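Long-range contact in glutathione S-transferase (Agrobacterium tumefaciens, PDB 2YCD), which probably conjugates glutathione to electrophilic compounds, as other glutathione transferases do, and may take part in herbicide detoxification: residues R30-E44 with F174-R187. Residues are numbered along the deposited sequence; the frame is centred on the assembly and turned at random. Where two conformers were deposited one is given.
Sequences RGLARDMPVRWALEE and FSAADILMICVLRR. With GTB (S-(p-nitrobenzyl)glutathione), chain B.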
loop_
_atom_site.group_PDB
_atom_site.type_symbol
_atom_site.label_atom_id
_atom_site.label_comp_id
_atom_site.label_asym_id
_atom_site.label_seq_id
_atom_site.Cartn_x
_atom_site.Cartn_y
_atom_site.Cartn_z
ATOM N N ARG A 30 -7.365 -21.852 2.454
ATOM C CA ARG A 30 -8.458 -20.891 2.513
ATOM C C ARG A 30 -8.315 -19.720 1.549
ATOM O O ARG A 30 -9.155 -18.826 1.550
ATOM C CB ARG A 30 -8.644 -20.366 3.941
ATOM C CG ARG A 30 -9.068 -21.460 4.949
ATOM C CD ARG A 30 -9.134 -20.922 6.382
ATOM N NE ARG A 30 -7.825 -20.493 6.871
ATOM C CZ ARG A 30 -7.641 -19.556 7.797
ATOM N NH1 ARG A 30 -8.685 -18.950 8.352
ATOM N NH2 ARG A 30 -6.413 -19.223 8.166
ATOM N N GLY A 31 -7.251 -19.713 0.756
ATOM C CA GLY A 31 -7.062 -18.671 -0.244
ATOM C C GLY A 31 -6.849 -17.286 0.333
ATOM O O GLY A 31 -7.397 -16.294 -0.158
ATOM N N LEU A 32 -6.046 -17.219 1.392
ATOM C CA LEU A 32 -5.808 -15.945 2.051
ATOM C C LEU A 32 -4.434 -15.384 1.745
ATOM O O LEU A 32 -4.182 -14.214 2.030
ATOM C CB LEU A 32 -5.997 -16.070 3.568
ATOM C CG LEU A 32 -7.377 -16.507 4.052
ATOM C CD1 LEU A 32 -7.328 -16.810 5.557
ATOM C CD2 LEU A 32 -8.431 -15.462 3.735
ATOM N N ALA A 33 -3.542 -16.182 1.169
ATOM C CA ALA A 33 -2.225 -15.683 0.778
ATOM C C ALA A 33 -2.334 -14.744 -0.430
ATOM O O ALA A 33 -3.339 -14.764 -1.158
ATOM C CB ALA A 33 -1.260 -16.841 0.516
ATOM N N ARG A 34 -1.292 -13.946 -0.656
ATOM C CA ARG A 34 -1.378 -12.829 -1.602
ATOM C C ARG A 34 -1.304 -13.210 -3.078
ATOM O O ARG A 34 -1.440 -12.354 -3.946
ATOM C CB ARG A 34 -0.365 -11.732 -1.257
ATOM C CG ARG A 34 -0.684 -11.053 0.070
ATOM C CD ARG A 34 0.422 -10.090 0.453
ATOM N NE ARG A 34 0.240 -9.502 1.784
ATOM C CZ ARG A 34 -0.348 -8.331 2.019
ATOM N NH1 ARG A 34 -0.835 -7.611 1.014
ATOM N NH2 ARG A 34 -0.451 -7.879 3.263
ATOM N N ASP A 35 -1.125 -14.496 -3.371
ATOM C CA ASP A 35 -1.324 -14.963 -4.745
ATOM C C ASP A 35 -2.814 -14.915 -5.117
ATOM O O ASP A 35 -3.157 -14.810 -6.294
ATOM C CB ASP A 35 -0.791 -16.392 -4.935
ATOM C CG ASP A 35 -1.479 -17.403 -4.023
ATOM O OD1 ASP A 35 -1.384 -17.255 -2.783
ATOM O OD2 ASP A 35 -2.130 -18.343 -4.519
ATOM N N MET A 36 -3.705 -14.967 -4.133
ATOM C CA MET A 36 -5.128 -15.054 -4.443
ATOM C C MET A 36 -5.667 -13.864 -5.269
ATOM O O MET A 36 -6.362 -14.074 -6.270
ATOM C CB MET A 36 -5.942 -15.279 -3.174
ATOM C CG MET A 36 -7.421 -15.419 -3.441
ATOM S SD MET A 36 -7.863 -16.930 -4.369
ATOM C CE MET A 36 -9.595 -16.566 -4.560
ATOM N N PRO A 37 -5.358 -12.614 -4.869
ATOM C CA PRO A 37 -5.878 -11.508 -5.696
ATOM C C PRO A 37 -5.309 -11.528 -7.102
ATOM O O PRO A 37 -6.002 -11.140 -8.039
ATOM C CB PRO A 37 -5.439 -10.234 -4.938
ATOM C CG PRO A 37 -4.382 -10.723 -3.931
ATOM C CD PRO A 37 -4.810 -12.133 -3.588
ATOM N N VAL A 38 -4.064 -11.980 -7.266
ATOM C CA VAL A 38 -3.472 -12.096 -8.595
ATOM C C VAL A 38 -4.203 -13.165 -9.440
ATOM O O VAL A 38 -4.546 -12.917 -10.591
ATOM C CB VAL A 38 -1.967 -12.427 -8.476
ATOM C CG1 VAL A 38 -1.370 -12.697 -9.858
ATOM C CG2 VAL A 38 -1.223 -11.274 -7.774
ATOM N N ARG A 39 -4.410 -14.354 -8.876
ATOM C CA ARG A 39 -5.158 -15.416 -9.550
ATOM C C ARG A 39 -6.548 -14.922 -9.939
ATOM O O ARG A 39 -7.028 -15.194 -11.053
ATOM C CB ARG A 39 -5.299 -16.624 -8.629
ATOM C CG ARG A 39 -4.005 -17.366 -8.298
ATOM C CD ARG A 39 -4.368 -18.489 -7.330
ATOM N NE ARG A 39 -3.282 -19.391 -6.939
ATOM C CZ ARG A 39 -2.961 -20.491 -7.621
ATOM N NH1 ARG A 39 -3.536 -20.763 -8.793
ATOM N NH2 ARG A 39 -2.016 -21.292 -7.155
ATOM N N TRP A 40 -7.220 -14.247 -9.016
ATOM C CA TRP A 40 -8.565 -13.748 -9.272
ATOM C C TRP A 40 -8.571 -12.728 -10.423
ATOM O O TRP A 40 -9.408 -12.807 -11.347
ATOM C CB TRP A 40 -9.119 -13.176 -7.958
ATOM C CG TRP A 40 -10.574 -12.720 -7.981
ATOM C CD1 TRP A 40 -11.471 -12.830 -9.024
ATOM C CD2 TRP A 40 -11.283 -12.095 -6.906
ATOM N NE1 TRP A 40 -12.694 -12.296 -8.650
ATOM C CE2 TRP A 40 -12.598 -11.830 -7.362
ATOM C CE3 TRP A 40 -10.919 -11.701 -5.607
ATOM C CZ2 TRP A 40 -13.560 -11.203 -6.555
ATOM C CZ3 TRP A 40 -11.875 -11.088 -4.801
ATOM C CH2 TRP A 40 -13.185 -10.848 -5.277
ATOM N N ALA A 41 -7.613 -11.803 -10.432
ATOM C CA ALA A 41 -7.513 -10.853 -11.533
ATOM C C ALA A 41 -7.314 -11.558 -12.877
ATOM O O ALA A 41 -7.959 -11.207 -13.883
ATOM C CB ALA A 41 -6.386 -9.846 -11.274
ATOM N N LEU A 42 -6.394 -12.521 -12.918
ATOM C CA LEU A 42 -6.172 -13.290 -14.156
ATOM C C LEU A 42 -7.441 -14.007 -14.614
ATOM O O LEU A 42 -7.757 -14.012 -15.806
ATOM C CB LEU A 42 -5.010 -14.275 -13.978
ATOM C CG LEU A 42 -3.643 -13.606 -13.768
ATOM C CD1 LEU A 42 -2.632 -14.572 -13.163
ATOM C CD2 LEU A 42 -3.112 -13.017 -15.082
ATOM N N GLU A 43 -8.175 -14.598 -13.679
ATOM C CA GLU A 43 -9.421 -15.266 -14.051
ATOM C C GLU A 43 -10.509 -14.301 -14.532
ATOM O O GLU A 43 -11.262 -14.636 -15.456
ATOM C CB GLU A 43 -9.914 -16.143 -12.903
ATOM C CG GLU A 43 -9.044 -17.402 -12.672
ATOM C CD GLU A 43 -9.148 -18.401 -13.812
ATOM O OE1 GLU A 43 -10.016 -18.244 -14.688
ATOM O OE2 GLU A 43 -8.344 -19.359 -13.815
ATOM N N GLU A 44 -10.573 -13.104 -13.951
ATOM C CA GLU A 44 -11.565 -12.106 -14.384
ATOM C C GLU A 44 -11.319 -11.676 -15.825
ATOM O O GLU A 44 -12.273 -11.456 -16.568
ATOM C CB GLU A 44 -11.581 -10.873 -13.455
ATOM C CG GLU A 44 -12.210 -11.132 -12.085
ATOM C CD GLU A 44 -13.741 -11.154 -12.088
ATOM O OE1 GLU A 44 -14.362 -10.703 -13.082
ATOM O OE2 GLU A 44 -14.304 -11.621 -11.083
ATOM N N PHE A 174 -17.700 -3.635 -11.047
ATOM C CA PHE A 174 -16.679 -4.456 -10.416
ATOM C C PHE A 174 -15.302 -4.062 -10.969
ATOM O O PHE A 174 -15.145 -3.853 -12.175
ATOM C CB PHE A 174 -16.955 -5.940 -10.678
ATOM C CG PHE A 174 -15.936 -6.854 -10.059
ATOM C CD1 PHE A 174 -16.036 -7.230 -8.725
ATOM C CD2 PHE A 174 -14.865 -7.318 -10.807
ATOM C CE1 PHE A 174 -15.066 -8.057 -8.161
ATOM C CE2 PHE A 174 -13.920 -8.144 -10.249
ATOM C CZ PHE A 174 -14.012 -8.508 -8.938
ATOM N N SER A 175 -14.304 -3.970 -10.086
ATOM C CA SER A 175 -12.969 -3.523 -10.504
ATOM C C SER A 175 -11.841 -4.190 -9.737
ATOM O O SER A 175 -12.055 -4.930 -8.760
ATOM C CB SER A 175 -12.834 -2.001 -10.326
ATOM O OG SER A 175 -12.626 -1.681 -8.962
ATOM N N ALA A 176 -10.618 -3.899 -10.175
ATOM C CA ALA A 176 -9.435 -4.312 -9.435
ATOM C C ALA A 176 -9.448 -3.835 -7.979
ATOM O O ALA A 176 -8.844 -4.486 -7.118
ATOM C CB ALA A 176 -8.185 -3.819 -10.137
ATOM N N ALA A 177 -10.116 -2.714 -7.687
ATOM C CA ALA A 177 -10.194 -2.280 -6.294
ATOM C C ALA A 177 -10.967 -3.293 -5.454
ATOM O O ALA A 177 -10.623 -3.551 -4.296
ATOM C CB ALA A 177 -10.836 -0.879 -6.178
ATOM N N ASP A 178 -12.032 -3.859 -6.031
ATOM C CA ASP A 178 -12.818 -4.822 -5.282
ATOM C C ASP A 178 -12.043 -6.108 -5.050
ATOM O O ASP A 178 -12.151 -6.715 -3.982
ATOM C CB ASP A 178 -14.170 -5.093 -5.966
ATOM C CG ASP A 178 -14.966 -3.829 -6.170
ATOM O OD1 ASP A 178 -15.405 -3.211 -5.172
ATOM O OD2 ASP A 178 -15.119 -3.460 -7.348
ATOM N N ILE A 179 -11.257 -6.525 -6.034
ATOM C CA ILE A 179 -10.409 -7.704 -5.840
ATOM C C ILE A 179 -9.497 -7.497 -4.627
ATOM O O ILE A 179 -9.439 -8.343 -3.718
ATOM C CB ILE A 179 -9.577 -8.010 -7.090
ATOM C CG1 ILE A 179 -10.488 -8.458 -8.251
ATOM C CG2 ILE A 179 -8.481 -9.047 -6.769
ATOM C CD1 ILE A 179 -9.712 -8.791 -9.542
ATOM N N LEU A 180 -8.786 -6.374 -4.599
ATOM C CA LEU A 180 -7.840 -6.136 -3.505
ATOM C C LEU A 180 -8.551 -5.952 -2.169
ATOM O O LEU A 180 -8.134 -6.514 -1.134
ATOM C CB LEU A 180 -6.943 -4.936 -3.816
ATOM C CG LEU A 180 -5.990 -5.140 -5.003
ATOM C CD1 LEU A 180 -5.299 -3.822 -5.338
ATOM C CD2 LEU A 180 -4.961 -6.257 -4.733
ATOM N N MET A 181 -9.656 -5.208 -2.178
ATOM C CA MET A 181 -10.375 -4.951 -0.932
ATOM C C MET A 181 -11.025 -6.211 -0.349
ATOM O O MET A 181 -10.946 -6.446 0.865
ATOM C CB MET A 181 -11.441 -3.870 -1.140
ATOM C CG MET A 181 -12.142 -3.433 0.165
ATOM S SD MET A 181 -11.069 -2.467 1.265
ATOM C CE MET A 181 -11.073 -0.878 0.420
ATOM N N ILE A 182 -11.641 -7.019 -1.200
ATOM C CA ILE A 182 -12.267 -8.239 -0.718
ATOM C C ILE A 182 -11.234 -9.237 -0.204
ATOM O O ILE A 182 -11.434 -9.873 0.826
ATOM C CB ILE A 182 -13.228 -8.812 -1.765
ATOM C CG1 ILE A 182 -14.446 -7.889 -1.837
ATOM C CG2 ILE A 182 -13.677 -10.243 -1.389
ATOM C CD1 ILE A 182 -15.386 -8.146 -3.013
ATOM N N CYS A 183 -10.103 -9.371 -0.892
ATOM C CA CYS A 183 -9.082 -10.293 -0.399
ATOM C C CYS A 183 -8.511 -9.846 0.949
ATOM O O CYS A 183 -8.232 -10.694 1.804
ATOM C CB CYS A 183 -7.974 -10.508 -1.433
ATOM S SG CYS A 183 -8.499 -11.457 -2.897
ATOM N N VAL A 184 -8.379 -8.537 1.142
ATOM C CA VAL A 184 -7.957 -7.989 2.442
ATOM C C VAL A 184 -9.016 -8.292 3.526
ATOM O O VAL A 184 -8.700 -8.802 4.616
ATOM C CB VAL A 184 -7.649 -6.453 2.302
ATOM C CG1 VAL A 184 -7.689 -5.727 3.642
ATOM C CG2 VAL A 184 -6.293 -6.229 1.576
ATOM N N LEU A 185 -10.276 -7.995 3.233
ATOM C CA LEU A 185 -11.347 -8.188 4.216
ATOM C C LEU A 185 -11.512 -9.653 4.604
ATOM O O LEU A 185 -11.885 -9.950 5.744
ATOM C CB LEU A 185 -12.674 -7.640 3.680
ATOM C CG LEU A 185 -12.772 -6.116 3.596
ATOM C CD1 LEU A 185 -14.023 -5.720 2.839
ATOM C CD2 LEU A 185 -12.768 -5.494 4.983
ATOM N N ARG A 186 -11.234 -10.565 3.678
ATOM C CA ARG A 186 -11.345 -11.988 3.984
ATOM C C ARG A 186 -10.419 -12.450 5.100
ATOM O O ARG A 186 -10.680 -13.489 5.700
ATOM C CB ARG A 186 -11.165 -12.850 2.730
ATOM C CG ARG A 186 -12.361 -12.798 1.777
ATOM C CD ARG A 186 -12.313 -13.965 0.736
ATOM N NE ARG A 186 -12.369 -15.261 1.426
ATOM C CZ ARG A 186 -11.487 -16.255 1.318
ATOM N NH1 ARG A 186 -10.463 -16.169 0.494
ATOM N NH2 ARG A 186 -11.649 -17.369 2.038
ATOM N N ARG A 187 -9.357 -11.684 5.390
ATOM C CA ARG A 187 -8.508 -12.021 6.537
ATOM C C ARG A 187 -9.249 -11.927 7.864
ATOM O O ARG A 187 -8.773 -12.433 8.878
ATOM C CB ARG A 187 -7.248 -11.158 6.545
ATOM C CG ARG A 187 -6.423 -11.400 5.299
ATOM C CD ARG A 187 -5.117 -10.664 5.316
ATOM N NE ARG A 187 -4.147 -11.328 6.177
ATOM C CZ ARG A 187 -2.839 -11.336 5.959
ATOM N NH1 ARG A 187 -2.329 -10.710 4.900
ATOM N NH2 ARG A 187 -2.040 -11.951 6.813
HETATM N N1 GTB B . 3.591 -6.292 -0.186
HETATM C CA1 GTB B . 3.731 -7.682 -0.644
HETATM C C1 GTB B . 2.656 -8.007 -1.650
HETATM O O11 GTB B . 1.522 -7.521 -1.452
HETATM O O12 GTB B . 2.928 -8.753 -2.621
HETATM C CB1 GTB B . 3.682 -8.606 0.583
HETATM C CG1 GTB B . 3.964 -10.055 0.192
HETATM C CD1 GTB B . 3.807 -10.999 1.368
HETATM O OE1 GTB B . 3.517 -10.551 2.477
HETATM N N2 GTB B . 3.983 -12.293 1.109
HETATM C CA2 GTB B . 3.848 -13.323 2.140
HETATM C C2 GTB B . 5.047 -14.218 2.193
HETATM O O2 GTB B . 5.655 -14.548 1.178
HETATM C CB2 GTB B . 2.678 -14.252 1.761
HETATM S SG2 GTB B . 1.089 -13.492 1.798
HETATM N N3 GTB B . 5.395 -14.650 3.408
HETATM C CA3 GTB B . 6.483 -15.577 3.671
HETATM C C3 GTB B . 7.667 -14.953 4.353
HETATM O O31 GTB B . 7.605 -13.765 4.725
HETATM O O32 GTB B . 8.670 -15.687 4.506
HETATM C "C'" GTB B . 0.764 -13.121 3.495
HETATM C "C1'" GTB B . -0.051 -14.190 4.175
HETATM C "C2'" GTB B . 0.580 -15.201 4.881
HETATM C "C3'" GTB B . -0.181 -16.183 5.515
HETATM C "C4'" GTB B . -1.571 -16.141 5.441
HETATM N N41 GTB B . -2.339 -17.127 6.089
HETATM O O41 GTB B . -3.566 -17.051 6.128
HETATM O O42 GTB B . -1.766 -18.054 6.628
HETATM C "C5'" GTB B . -2.196 -15.120 4.739
HETATM C "C6'" GTB B . -1.438 -14.138 4.108
HETATM O O HOH W 1 -5.720 -11.969 1.380
#
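The interface between the thioredoxin-like N-terminal domain and the all-helical C-terminal domain of the glutathione transferase fold passes through this contact, where Trp40 and Ile179 interlock between helices 35-44 and 176-185. The axes come within 9.5 Å and run roughly antiparallel, at 146°. Ile179 is a knob among Pro37, Trp40, Ala41 and Glu44: its CG1 lies over one face of the indole, 4.1 Å from the six-ring centroid, while CD1 reaches Ala41 CA. A chi1 of -174° swings the Trp40 indole away from its own backbone N and across to helix 176-185; there Cys183 SG meets the ring edge in plane, 3.6 Å from Trp40 CE3, and Phe174 CZ touches Trp40 CZ2 at 3.6 Å. Trp40 NE1 donates to Glu44 OE2 (3.0 Å), tilted 19° from the ring plane; this carboxylate, also salt-bridged to Arg210, helps to hold the ring's orientation.

At the C-terminal end of the second segment, Arg186 grips the carbonyl of Arg30 end-on, NH2 to Arg30 O at 2.9 Å and NH1 to the same oxygen at 3.1 Å, with Leu32 CD2 over one guanidinium face; Glu189 pairs with Arg186 NE. One water donates to both Leu32 O and Cys183 O. GTB C6' lies over one face of the Arg187 guanidinium, offset toward its rim, 3.5 Å from Arg187 NH2. Apolar packing thus joins the helices, while Arg186 and the water fasten the pocket-lining loop.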